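Local structure of PrimPol AEP domain (PP-N190) (Cyanophage S-2L, 6ZP9) at residues E140-L145 against M191-P196; L97-V101 against G120-H125; H22-L26 against S113-R117. The protein probably synthesises primers and extends DNA for cyanophage S-2L, this archaeo-eukaryotic primase (AEP) domain being the catalytic part of a primase-polymerase. All blocks are in the same frame, centred on the assembly; numbering follows the deposited sequence.

Interaction 1: E140-L145 against M191-P196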
ATOM      1  N   GLU A 140      -5.751 -12.235  -9.835  1.00 17.69           N
ATOM      2  CA  GLU A 140      -7.164 -12.590  -9.781  1.00 20.14           C
ATOM      3  C   GLU A 140      -7.792 -12.183  -8.453  1.00 18.48           C
ATOM      4  O   GLU A 140      -8.895 -11.627  -8.434  1.00 20.76           O
ATOM      5  CB  GLU A 140      -7.338 -14.089 -10.020  1.00 22.19           C
ATOM      6  CG  GLU A 140      -8.786 -14.572  -9.895  1.00 23.49           C
ATOM      7  CD  GLU A 140      -9.680 -14.112 -11.045  1.00 30.72           C
ATOM      8  OE1 GLU A 140      -9.161 -13.489 -12.003  1.00 31.25           O
ATOM      9  OE2 GLU A 140     -10.904 -14.382 -10.994  1.00 36.55           O
ATOM     10  N   LEU A 141      -7.098 -12.437  -7.339  1.00 17.07           N
ATOM     11  CA  LEU A 141      -7.604 -12.025  -6.031  1.00 16.57           C
ATOM     12  C   LEU A 141      -7.783 -10.517  -5.958  1.00 21.86           C
ATOM     13  O   LEU A 141      -8.790 -10.026  -5.428  1.00 20.13           O
ATOM     14  CB  LEU A 141      -6.652 -12.484  -4.928  1.00 19.24           C
ATOM     15  CG  LEU A 141      -6.618 -13.973  -4.593  1.00 19.13           C
ATOM     16  CD1 LEU A 141      -5.425 -14.308  -3.702  1.00 20.52           C
ATOM     17  CD2 LEU A 141      -7.921 -14.416  -3.944  1.00 25.54           C
ATOM     18  N   GLN A 142      -6.803  -9.763  -6.466  1.00 15.83           N
ATOM     19  CA  GLN A 142      -6.867  -8.308  -6.380  1.00 15.47           C
ATOM     20  C   GLN A 142      -8.011  -7.768  -7.225  1.00 17.64           C
ATOM     21  O   GLN A 142      -8.717  -6.839  -6.808  1.00 19.69           O
ATOM     22  CB  GLN A 142      -5.525  -7.704  -6.813  1.00 15.13           C
ATOM     23  CG  GLN A 142      -5.424  -6.180  -6.729  1.00 14.80           C
ATOM     24  CD  GLN A 142      -4.977  -5.686  -5.360  1.00 16.53           C
ATOM     25  OE1 GLN A 142      -5.162  -6.354  -4.352  1.00 15.42           O
ATOM     26  NE2 GLN A 142      -4.376  -4.504  -5.331  1.00 15.64           N
ATOM     27  N   ALA A 143      -8.226  -8.354  -8.403  1.00 16.67           N
ATOM     28  CA  ALA A 143      -9.328  -7.924  -9.254  1.00 18.26           C
ATOM     29  C   ALA A 143     -10.669  -8.216  -8.597  1.00 20.33           C
ATOM     30  O   ALA A 143     -11.585  -7.383  -8.641  1.00 18.50           O
ATOM     31  CB  ALA A 143      -9.235  -8.608 -10.617  1.00 17.99           C
ATOM     32  N   ARG A 144     -10.801  -9.386  -7.976  1.00 17.72           N
ATOM     33  CA  ARG A 144     -12.046  -9.715  -7.295  1.00 23.55           C
ATOM     34  C   ARG A 144     -12.286  -8.800  -6.104  1.00 20.22           C
ATOM     35  O   ARG A 144     -13.434  -8.417  -5.829  1.00 23.38           O
ATOM     36  CB  ARG A 144     -12.028 -11.172  -6.850  1.00 21.05           C
ATOM     37  CG  ARG A 144     -12.025 -12.138  -8.010  1.00 24.26           C
ATOM     38  CD  ARG A 144     -12.285 -13.537  -7.505  1.00 28.84           C
ATOM     39  NE  ARG A 144     -12.129 -14.543  -8.548  1.00 28.47           N
ATOM     40  CZ  ARG A 144     -12.587 -15.788  -8.451  1.00 30.21           C
ATOM     41  NH1 ARG A 144     -13.238 -16.168  -7.355  1.00 28.85           N
ATOM     42  NH2 ARG A 144     -12.392 -16.651  -9.447  1.00 31.26           N
ATOM     43  N   LEU A 145     -11.220  -8.455  -5.375  1.00 16.72           N
ATOM     44  CA  LEU A 145     -11.360  -7.531  -4.254  1.00 16.23           C
ATOM     45  C   LEU A 145     -11.866  -6.175  -4.731  1.00 18.28           C
ATOM     46  O   LEU A 145     -12.785  -5.592  -4.140  1.00 18.56           O
ATOM     47  CB  LEU A 145     -10.018  -7.392  -3.536  1.00 16.81           C
ATOM     48  CG  LEU A 145      -9.935  -6.291  -2.470  1.00 16.83           C
ATOM     49  CD1 LEU A 145     -10.764  -6.662  -1.247  1.00 19.93           C
ATOM     50  CD2 LEU A 145      -8.481  -6.004  -2.079  1.00 15.44           C
ATOM     51  N   MET A 191      -9.350 -17.037   0.600  1.00 21.24           N
ATOM     52  CA  MET A 191      -9.739 -15.720   0.108  1.00 23.16           C
ATOM     53  C   MET A 191     -10.413 -15.824  -1.253  1.00 22.56           C
ATOM     54  O   MET A 191     -11.357 -15.079  -1.550  1.00 25.42           O
ATOM     55  CB  MET A 191      -8.507 -14.806   0.046  1.00 22.06           C
ATOM     56  CG  MET A 191      -8.822 -13.368  -0.295  1.00 21.67           C
ATOM     57  SD  MET A 191      -9.737 -12.548   1.031  1.00 23.89           S
ATOM     58  CE  MET A 191      -8.374 -12.094   2.107  1.00 18.99           C
ATOM     59  N   LEU A 192      -9.956 -16.759  -2.088  1.00 23.51           N
ATOM     60  CA  LEU A 192     -10.575 -16.943  -3.395  1.00 26.35           C
ATOM     61  C   LEU A 192     -12.032 -17.378  -3.270  1.00 29.60           C
ATOM     62  O   LEU A 192     -12.851 -17.046  -4.130  1.00 33.91           O
ATOM     63  CB  LEU A 192      -9.773 -17.958  -4.206  1.00 27.24           C
ATOM     64  CG  LEU A 192     -10.038 -18.020  -5.709  1.00 30.62           C
ATOM     65  CD1 LEU A 192      -9.876 -16.641  -6.353  1.00 34.39           C
ATOM     66  CD2 LEU A 192      -9.101 -19.021  -6.350  1.00 32.42           C
ATOM     67  N   GLN A 193     -12.382 -18.097  -2.201  1.00 27.55           N
ATOM     68  CA  GLN A 193     -13.760 -18.541  -2.014  1.00 30.71           C
ATOM     69  C   GLN A 193     -14.675 -17.418  -1.546  1.00 31.36           C
ATOM     70  O   GLN A 193     -15.838 -17.364  -1.949  1.00 33.86           O
ATOM     71  CB  GLN A 193     -13.812 -19.680  -1.009  1.00 34.74           C
ATOM     72  CG  GLN A 193     -13.033 -20.899  -1.423  1.00 37.27           C
ATOM     73  CD  GLN A 193     -13.419 -22.087  -0.603  1.00 42.63           C
ATOM     74  OE1 GLN A 193     -14.364 -22.803  -0.945  1.00 44.33           O
ATOM     75  NE2 GLN A 193     -12.722 -22.291   0.512  1.00 40.94           N
ATOM     76  N   VAL A 194     -14.181 -16.521  -0.687  1.00 29.05           N
ATOM     77  CA  VAL A 194     -15.021 -15.442  -0.173  1.00 32.89           C
ATOM     78  C   VAL A 194     -15.146 -14.277  -1.152  1.00 33.75           C
ATOM     79  O   VAL A 194     -16.126 -13.531  -1.086  1.00 34.14           O
ATOM     80  CB  VAL A 194     -14.491 -14.967   1.192  1.00 38.12           C
ATOM     81  CG1 VAL A 194     -14.119 -16.158   2.038  1.00 38.26           C
ATOM     82  CG2 VAL A 194     -13.297 -14.052   1.025  1.00 40.59           C
ATOM     83  N   LEU A 195     -14.187 -14.098  -2.059  1.00 27.76           N
ATOM     84  CA  LEU A 195     -14.229 -13.109  -3.123  1.00 29.65           C
ATOM     85  C   LEU A 195     -14.781 -13.747  -4.383  1.00 38.43           C
ATOM     86  O   LEU A 195     -14.249 -14.761  -4.850  1.00 39.46           O
ATOM     87  CB  LEU A 195     -12.833 -12.550  -3.403  1.00 29.75           C
ATOM     88  CG  LEU A 195     -12.148 -11.810  -2.255  1.00 27.98           C
ATOM     89  CD1 LEU A 195     -10.746 -11.338  -2.652  1.00 25.91           C
ATOM     90  CD2 LEU A 195     -13.017 -10.657  -1.816  1.00 27.18           C
ATOM     91  N   PRO A 196     -15.853 -13.201  -4.945  1.00 38.48           N
ATOM     92  CA  PRO A 196     -16.451 -13.621  -6.227  1.00 40.71           C
ATOM     93  C   PRO A 196     -15.609 -13.243  -7.431  1.00 45.16           C
ATOM     94  O   PRO A 196     -15.672 -12.116  -7.923  1.00 44.44           O
ATOM     95  CB  PRO A 196     -17.773 -12.872  -6.260  1.00 37.58           C
ATOM     96  CG  PRO A 196     -18.070 -12.585  -4.821  1.00 35.11           C
ATOM     97  CD  PRO A 196     -16.739 -12.283  -4.211  1.00 32.02           C
TER
HETATM   98  O   HOH W   1     -15.803  -9.877  -6.701  1.00 29.68           O
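R144 reaches from helix 135-149 to the C-terminal end of helix 188-194, and nearly every atom of its side chain meets something there. CB packs on CB of L195 (3.8 Å), in line with the close approach of the two backbones at this pair. CG lies against C and O of P196, the last residue, and CD comes to 3.3 Å from P196 C. The chain, extended from CG to NE (chi2 -169°), then carries the guanidinium past the helix end. CD1 of L192 sits over the centre of one face of this group, 3.5 Å from R144 CZ. In the guanidinium plane, NH1 donates to O of L195 (3.0 Å, N-H...O angle 157°), the first residue to leave helical geometry. NE and NH2 both grip OE2 of E140, one turn earlier, with the NE bond at 2.7 Å; this side-on salt bridge fixes the rotation of the planar group. Water 1 adds a second polar tie, donating to R144 O and to P196 O. Beside the arginine, L141 CD2 rests 3.8 Å from L192 CD1, while the buried L195 brings CD1 to 3.6 Å from the carbonyl O of L141. L141 and M191, also buried, touch I88 and F129. Helices 135-149 and 188-194 thus pack side by side on one face of the antiparallel sheet of the AEP domain, on strands 85-90 and 123-129.

Interaction 2: L97-V101 against G120-H125; sequences LAWQV and GKSIHH
S122, I123 and H124 match the S-x-H signature of archaeo-eukaryotic primases; Q100 of helix 97-102 holds the backbone around this element at the entry to strand 123-129, and L97 packs beside it. The short helix and strand axes run almost parallel, at 7° to each other and 8.9 Å apart. Q100 leaves the helix with CG beside its own backbone N and continues extended (chi2 -169°), which delivers the amide to the backbone leading into the strand. There OE1 accepts from N of I123 (3.0 Å, 165° at the hydrogen), the donor standing well above the amide carbonyl plane. The other end, NE2, donates to O of K121 at 3.0 Å, in the plane of that carbonyl; the same nitrogen is also hydrogen-bonded to O of G95. Water 2 donates to Q100 OE1 (2.8 Å) and to O of I123 (2.6 Å), and it pairs with H125 NE2 as well. The H125 ring turns an edge to the helix, its CE1 3.1 Å from O of Q100 and near the ring plane, while ND1 is hydrogen-bonded to NE2 of Q115. Beside the amide, I123 CG1 fits between L97 CD2 (3.8 Å) and V101 CG2 (3.9 Å), with F179 touching both I123 and V101. A salt bridge from K121 NZ to D93 adds a charged tie close by. One neutral amide thus serves as acceptor and donor at once, its two ends reading the N-H of I123 and the C=O of K121.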
ATOM      1  N   LEU A  97     -14.464   9.800   5.434  1.00 23.88           N
ATOM      2  CA  LEU A  97     -13.310   9.023   5.897  1.00 25.24           C
ATOM      3  C   LEU A  97     -13.709   8.017   6.972  1.00 20.76           C
ATOM      4  O   LEU A  97     -13.300   6.851   6.929  1.00 20.34           O
ATOM      5  CB  LEU A  97     -12.216   9.952   6.427  1.00 26.67           C
ATOM      6  CG  LEU A  97     -11.026  10.307   5.530  1.00 33.97           C
ATOM      7  CD1 LEU A  97      -9.918  10.913   6.382  1.00 40.19           C
ATOM      8  CD2 LEU A  97     -10.504   9.109   4.773  1.00 25.56           C
ATOM      9  N   ALA A  98     -14.511   8.454   7.950  1.00 23.16           N
ATOM     10  CA  ALA A  98     -14.975   7.539   8.989  1.00 23.17           C
ATOM     11  C   ALA A  98     -15.751   6.373   8.393  1.00 22.33           C
ATOM     12  O   ALA A  98     -15.616   5.230   8.848  1.00 24.03           O
ATOM     13  CB  ALA A  98     -15.836   8.290  10.001  1.00 26.15           C
ATOM     14  N   TRP A  99     -16.583   6.641   7.381  1.00 19.47           N
ATOM     15  CA  TRP A  99     -17.280   5.551   6.712  1.00 20.31           C
ATOM     16  C   TRP A  99     -16.285   4.592   6.065  1.00 21.90           C
ATOM     17  O   TRP A  99     -16.457   3.367   6.131  1.00 19.85           O
ATOM     18  CB  TRP A  99     -18.257   6.111   5.672  1.00 23.24           C
ATOM     19  CG  TRP A  99     -18.772   5.063   4.747  1.00 20.57           C
ATOM     20  CD1 TRP A  99     -19.817   4.214   4.968  1.00 25.16           C
ATOM     21  CD2 TRP A  99     -18.257   4.738   3.452  1.00 21.34           C
ATOM     22  NE1 TRP A  99     -19.984   3.377   3.890  1.00 23.65           N
ATOM     23  CE2 TRP A  99     -19.039   3.679   2.946  1.00 22.62           C
ATOM     24  CE3 TRP A  99     -17.203   5.232   2.675  1.00 20.38           C
ATOM     25  CZ2 TRP A  99     -18.802   3.109   1.700  1.00 20.91           C
ATOM     26  CZ3 TRP A  99     -16.973   4.666   1.441  1.00 22.11           C
ATOM     27  CH2 TRP A  99     -17.769   3.612   0.965  1.00 22.67           C
ATOM     28  N   GLN A 100     -15.218   5.136   5.466  1.00 18.39           N
ATOM     29  CA  GLN A 100     -14.240   4.304   4.762  1.00 19.04           C
ATOM     30  C   GLN A 100     -13.586   3.293   5.692  1.00 19.73           C
ATOM     31  O   GLN A 100     -13.275   2.170   5.276  1.00 19.86           O
ATOM     32  CB  GLN A 100     -13.169   5.180   4.129  1.00 19.44           C
ATOM     33  CG  GLN A 100     -13.645   5.984   2.941  1.00 18.42           C
ATOM     34  CD  GLN A 100     -12.500   6.623   2.212  1.00 17.84           C
ATOM     35  OE1 GLN A 100     -11.453   6.003   1.999  1.00 18.20           O
ATOM     36  NE2 GLN A 100     -12.674   7.878   1.836  1.00 19.71           N
ATOM     37  N   VAL A 101     -13.376   3.668   6.957  1.00 15.24           N
ATOM     38  CA  VAL A 101     -12.655   2.795   7.874  1.00 16.77           C
ATOM     39  C   VAL A 101     -13.396   1.478   8.058  1.00 16.44           C
ATOM     40  O   VAL A 101     -12.781   0.406   8.095  1.00 16.64           O
ATOM     41  CB  VAL A 101     -12.426   3.506   9.218  1.00 18.82           C
ATOM     42  CG1 VAL A 101     -11.861   2.531  10.235  1.00 16.31           C
ATOM     43  CG2 VAL A 101     -11.497   4.700   9.025  1.00 16.72           C
ATOM     44  N   GLY A 120      -4.547  11.973   3.032  1.00 20.61           N
ATOM     45  CA  GLY A 120      -5.377  12.411   1.937  1.00 22.40           C
ATOM     46  C   GLY A 120      -6.803  11.915   2.062  1.00 20.40           C
ATOM     47  O   GLY A 120      -7.327  11.702   3.161  1.00 24.12           O
ATOM     48  N   LYS A 121      -7.419  11.653   0.883  1.00 25.38           N
ATOM     49  CA  LYS A 121      -8.855  11.425   0.831  1.00 26.11           C
ATOM     50  C   LYS A 121      -9.253   9.969   1.035  1.00 23.67           C
ATOM     51  O   LYS A 121     -10.454   9.684   1.073  1.00 25.17           O
ATOM     52  CB  LYS A 121      -9.413  11.908  -0.513  1.00 29.05           C
ATOM     53  CG  LYS A 121      -8.857  11.150  -1.710  1.00 40.81           C
ATOM     54  CD  LYS A 121      -9.494  11.614  -3.011  1.00 42.89           C
ATOM     55  CE  LYS A 121      -8.797  10.996  -4.212  1.00 46.60           C
ATOM     56  NZ  LYS A 121      -9.497   9.779  -4.702  1.00 49.88           N
ATOM     57  N   SER A 122      -8.305   9.041   1.180  1.00 22.16           N
ATOM     58  CA  SER A 122      -8.634   7.622   1.193  0.65 24.76           C
ATOM     59  C   SER A 122      -7.925   6.899   2.332  1.00 22.82           C
ATOM     60  O   SER A 122      -6.783   7.212   2.673  1.00 25.35           O
ATOM     61  CB  SER A 122      -8.184   6.938  -0.127  0.65 24.77           C
ATOM     62  OG  SER A 122      -8.891   7.476  -1.230  0.65 27.51           O
ATOM     63  N   ILE A 123      -8.636   5.962   2.928  1.00 17.56           N
ATOM     64  CA  ILE A 123      -8.059   4.936   3.789  1.00 15.12           C
ATOM     65  C   ILE A 123      -7.540   3.814   2.903  1.00 13.76           C
ATOM     66  O   ILE A 123      -8.163   3.468   1.884  1.00 15.80           O
ATOM     67  CB  ILE A 123      -9.119   4.416   4.781  1.00 15.17           C
ATOM     68  CG1 ILE A 123      -9.677   5.556   5.648  1.00 16.25           C
ATOM     69  CG2 ILE A 123      -8.583   3.226   5.611  1.00 14.12           C
ATOM     70  CD1 ILE A 123      -8.656   6.243   6.558  1.00 16.60           C
ATOM     71  N   HIS A 124      -6.400   3.236   3.270  1.00 13.04           N
ATOM     72  CA  HIS A 124      -5.862   2.068   2.583  1.00 12.98           C
ATOM     73  C   HIS A 124      -6.100   0.821   3.429  1.00 14.75           C
ATOM     74  O   HIS A 124      -5.847   0.828   4.639  1.00 15.07           O
ATOM     75  CB  HIS A 124      -4.371   2.250   2.299  1.00 14.57           C
ATOM     76  CG  HIS A 124      -4.084   3.281   1.249  1.00 15.91           C
ATOM     77  ND1 HIS A 124      -2.814   3.539   0.779  1.00 16.90           N
ATOM     78  CD2 HIS A 124      -4.909   4.119   0.580  1.00 17.68           C
ATOM     79  CE1 HIS A 124      -2.869   4.485  -0.141  1.00 19.83           C
ATOM     80  NE2 HIS A 124      -4.130   4.855  -0.281  1.00 17.44           N
ATOM     81  N   HIS A 125      -6.602  -0.237   2.794  1.00 12.37           N
ATOM     82  CA  HIS A 125      -6.920  -1.494   3.461  1.00 12.30           C
ATOM     83  C   HIS A 125      -6.005  -2.587   2.932  1.00 12.08           C
ATOM     84  O   HIS A 125      -5.840  -2.718   1.718  1.00 14.11           O
ATOM     85  CB  HIS A 125      -8.380  -1.891   3.221  1.00 12.82           C
ATOM     86  CG  HIS A 125      -9.339  -0.758   3.376  1.00 13.53           C
ATOM     87  ND1 HIS A 125      -9.992  -0.493   4.560  1.00 15.97           N
ATOM     88  CD2 HIS A 125      -9.754   0.185   2.497  1.00 14.95           C
ATOM     89  CE1 HIS A 125     -10.765   0.567   4.406  1.00 16.27           C
ATOM     90  NE2 HIS A 125     -10.640   0.998   3.163  1.00 13.90           N
TER
HETATM   91  O   HOH W   2     -10.756   3.384   1.352  1.00 16.15           O

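Interaction 3: H22-L26 against S113-R117; sequences HLSLL and SFQLR
The ring of F114 meets a different neighbour on its face and at its rim. CD1 of L25 stands over one face, a CH-pi contact with CD1 4.0 Å from the F114 ring centroid and 19° off the normal, displaced a little toward the rim. At the edge, near the ring plane, CD2 of L26 approaches F114 CZ at 4.0 Å. The H22 imidazole meets the same ring obliquely: the planes are at 81° and the centroids 5.9 Å apart, with H22 CD2 4.1 Å from F114 CZ. This is the way helix 16-25 packs against the antiparallel sheet formed by strands 85-90, 123-129, 114-117 and 177-179, one of the two sheets of the AEP domain. F114 also stacks on the ring of Y126 in the adjacent strand, and S113 and F114 together face Y126 in a classic beta bulge.

The phenyl ring is placed by a first torsion of 69°, with CG lodged between the backbone N and the carbonyl carbon, and it projects toward the end of helix 16-25 and the residue after it. L25 uses two parts of its side chain, since its CB also comes to 3.7 Å from F114 CE1 while CD1 reaches over the ring. No hydrogen bond joins the two segments; H22 packs here mainly through its ring carbons, and both ring nitrogens are hydrogen-bonded elsewhere, ND1 to N of A165. I178, on the neighbouring strand 177-179, touches H22, L25 and L116, continuing the packing onto the next strand. Two residues along from F114, on the same side of the strand, L116 follows with its side chain roughly perpendicular to that of H22, and its CD1 lies 3.6 Å from H22 CE1.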
ATOM      1  N   HIS A  22       5.316  -0.772   8.558  1.00 12.20           N
ATOM      2  CA  HIS A  22       4.690  -1.032   7.262  1.00 11.84           C
ATOM      3  C   HIS A  22       5.337  -2.226   6.574  1.00 14.41           C
ATOM      4  O   HIS A  22       4.646  -3.141   6.106  1.00 12.27           O
ATOM      5  CB  HIS A  22       4.792   0.223   6.385  1.00 11.43           C
ATOM      6  CG  HIS A  22       3.789   0.284   5.275  1.00 12.99           C
ATOM      7  ND1 HIS A  22       3.523   1.448   4.580  1.00 13.71           N
ATOM      8  CD2 HIS A  22       2.991  -0.670   4.731  1.00 15.84           C
ATOM      9  CE1 HIS A  22       2.604   1.209   3.657  1.00 13.10           C
ATOM     10  NE2 HIS A  22       2.261  -0.066   3.730  1.00 15.26           N
ATOM     11  N   LEU A  23       6.673  -2.237   6.516  1.00 13.37           N
ATOM     12  CA  LEU A  23       7.395  -3.353   5.903  1.00 13.07           C
ATOM     13  C   LEU A  23       7.161  -4.653   6.664  1.00 12.31           C
ATOM     14  O   LEU A  23       6.986  -5.716   6.055  1.00 13.30           O
ATOM     15  CB  LEU A  23       8.896  -3.042   5.848  1.00 13.96           C
ATOM     16  CG  LEU A  23       9.457  -2.392   4.578  1.00 25.02           C
ATOM     17  CD1 LEU A  23       8.638  -1.196   4.194  1.00 23.28           C
ATOM     18  CD2 LEU A  23      10.894  -1.972   4.797  1.00 19.79           C
ATOM     19  N   SER A  24       7.173  -4.582   7.999  1.00 12.90           N
ATOM     20  CA  SER A  24       6.997  -5.764   8.828  1.00 12.39           C
ATOM     21  C   SER A  24       5.621  -6.388   8.619  1.00 12.33           C
ATOM     22  O   SER A  24       5.491  -7.604   8.433  1.00 12.96           O
ATOM     23  CB  SER A  24       7.193  -5.379  10.294  1.00 18.81           C
ATOM     24  OG  SER A  24       7.365  -6.536  11.083  1.00 26.67           O
ATOM     25  N   LEU A  25       4.575  -5.572   8.661  1.00 12.01           N
ATOM     26  CA  LEU A  25       3.239  -6.113   8.468  1.00 12.53           C
ATOM     27  C   LEU A  25       3.075  -6.710   7.073  1.00 12.19           C
ATOM     28  O   LEU A  25       2.307  -7.660   6.890  1.00 14.80           O
ATOM     29  CB  LEU A  25       2.204  -5.025   8.729  1.00 14.11           C
ATOM     30  CG  LEU A  25       2.169  -4.494  10.170  1.00 14.33           C
ATOM     31  CD1 LEU A  25       1.196  -3.315  10.262  1.00 17.54           C
ATOM     32  CD2 LEU A  25       1.781  -5.585  11.160  1.00 18.64           C
ATOM     33  N   LEU A  26       3.802  -6.197   6.091  1.00 11.51           N
ATOM     34  CA  LEU A  26       3.771  -6.762   4.749  1.00 13.08           C
ATOM     35  C   LEU A  26       4.728  -7.932   4.574  1.00 10.92           C
ATOM     36  O   LEU A  26       4.850  -8.443   3.452  1.00 13.69           O
ATOM     37  CB  LEU A  26       4.091  -5.678   3.715  1.00 12.77           C
ATOM     38  CG  LEU A  26       2.993  -4.627   3.534  1.00 13.73           C
ATOM     39  CD1 LEU A  26       3.489  -3.560   2.563  1.00 15.34           C
ATOM     40  CD2 LEU A  26       1.688  -5.265   3.044  1.00 14.41           C
ATOM     41  N   SER A 113      -6.069  -7.020   7.602  1.00 12.43           N
ATOM     42  CA  SER A 113      -4.937  -7.249   8.494  1.00 15.08           C
ATOM     43  C   SER A 113      -4.494  -5.952   9.155  1.00 13.63           C
ATOM     44  O   SER A 113      -4.136  -5.939  10.339  1.00 15.27           O
ATOM     45  CB  SER A 113      -3.774  -7.869   7.722  1.00 15.35           C
ATOM     46  OG  SER A 113      -4.137  -9.125   7.177  1.00 13.51           O
ATOM     47  N   PHE A 114      -4.471  -4.855   8.390  1.00 14.32           N
ATOM     48  CA  PHE A 114      -4.220  -3.526   8.938  1.00 11.31           C
ATOM     49  C   PHE A 114      -4.746  -2.490   7.960  1.00 11.33           C
ATOM     50  O   PHE A 114      -5.083  -2.795   6.817  1.00 13.25           O
ATOM     51  CB  PHE A 114      -2.737  -3.284   9.240  1.00 11.49           C
ATOM     52  CG  PHE A 114      -1.855  -3.178   8.019  1.00 11.79           C
ATOM     53  CD1 PHE A 114      -1.344  -4.312   7.421  1.00 11.10           C
ATOM     54  CD2 PHE A 114      -1.480  -1.944   7.521  1.00 13.53           C
ATOM     55  CE1 PHE A 114      -0.503  -4.229   6.332  1.00 12.96           C
ATOM     56  CE2 PHE A 114      -0.629  -1.845   6.422  1.00 11.53           C
ATOM     57  CZ  PHE A 114      -0.139  -3.001   5.825  1.00 11.87           C
ATOM     58  N   GLN A 115      -4.833  -1.259   8.441  1.00 11.93           N
ATOM     59  CA  GLN A 115      -5.299  -0.137   7.646  1.00 14.16           C
ATOM     60  C   GLN A 115      -4.281   0.985   7.751  1.00 14.95           C
ATOM     61  O   GLN A 115      -3.403   0.978   8.616  1.00 13.00           O
ATOM     62  CB  GLN A 115      -6.698   0.326   8.100  1.00 12.80           C
ATOM     63  CG  GLN A 115      -7.737  -0.783   7.967  1.00 13.09           C
ATOM     64  CD  GLN A 115      -9.110  -0.374   8.428  1.00 14.13           C
ATOM     65  OE1 GLN A 115      -9.340  -0.182   9.629  1.00 17.18           O
ATOM     66  NE2 GLN A 115     -10.049  -0.262   7.486  1.00 15.50           N
ATOM     67  N   LEU A 116      -4.389   1.945   6.839  1.00 11.52           N
ATOM     68  CA  LEU A 116      -3.424   3.029   6.778  1.00 12.51           C
ATOM     69  C   LEU A 116      -4.147   4.340   6.514  1.00 14.25           C
ATOM     70  O   LEU A 116      -4.941   4.439   5.571  1.00 14.71           O
ATOM     71  CB  LEU A 116      -2.373   2.773   5.694  1.00 14.72           C
ATOM     72  CG  LEU A 116      -1.205   3.762   5.728  1.00 17.23           C
ATOM     73  CD1 LEU A 116       0.113   3.029   5.571  1.00 21.55           C
ATOM     74  CD2 LEU A 116      -1.378   4.789   4.626  1.00 19.87           C
ATOM     75  N   ARG A 117      -3.869   5.316   7.356  1.00 14.08           N
ATOM     76  CA  ARG A 117      -4.364   6.670   7.150  0.51 16.53           C
ATOM     77  C   ARG A 117      -3.305   7.432   6.364  1.00 16.36           C
ATOM     78  O   ARG A 117      -2.168   7.544   6.817  1.00 16.64           O
ATOM     79  CB  ARG A 117      -4.643   7.340   8.526  0.51 19.59           C
ATOM     80  CG  ARG A 117      -5.595   8.525   8.527  0.51 24.77           C
ATOM     81  CD  ARG A 117      -6.710   8.342   9.566  0.51 27.06           C
ATOM     82  NE  ARG A 117      -6.210   7.762  10.808  0.51 28.50           N
ATOM     83  CZ  ARG A 117      -6.923   7.000  11.641  0.51 27.90           C
ATOM     84  NH1 ARG A 117      -6.355   6.515  12.743  0.51 31.37           N
ATOM     85  NH2 ARG A 117      -8.199   6.726  11.386  0.51 29.25           N
TER

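Overall arrangement
Interactions 2 and 3 share a sheet, in which strands 123-129 and 114-117 are neighbours, and they touch directly, with H124 O 2.9 Å from L116 N and V101 O hydrogen-bonded to NE2 of Q115. Interaction 3 is the most buried, its centre about 8 Å from the centre of the chain, and packs leucines with a phenyl and an imidazole ring without a hydrogen bond. Interaction 2 mixes amide-backbone bonds and water with a small apolar patch. Interaction 1, partly exposed, its centre about 18 Å from the chain centre, adds to helix-helix packing an arginine, held by a glutamate of its own helix, that hydrogen-bonds to the backbone at the other helix's end. Its helices rest on strand 123-129 too.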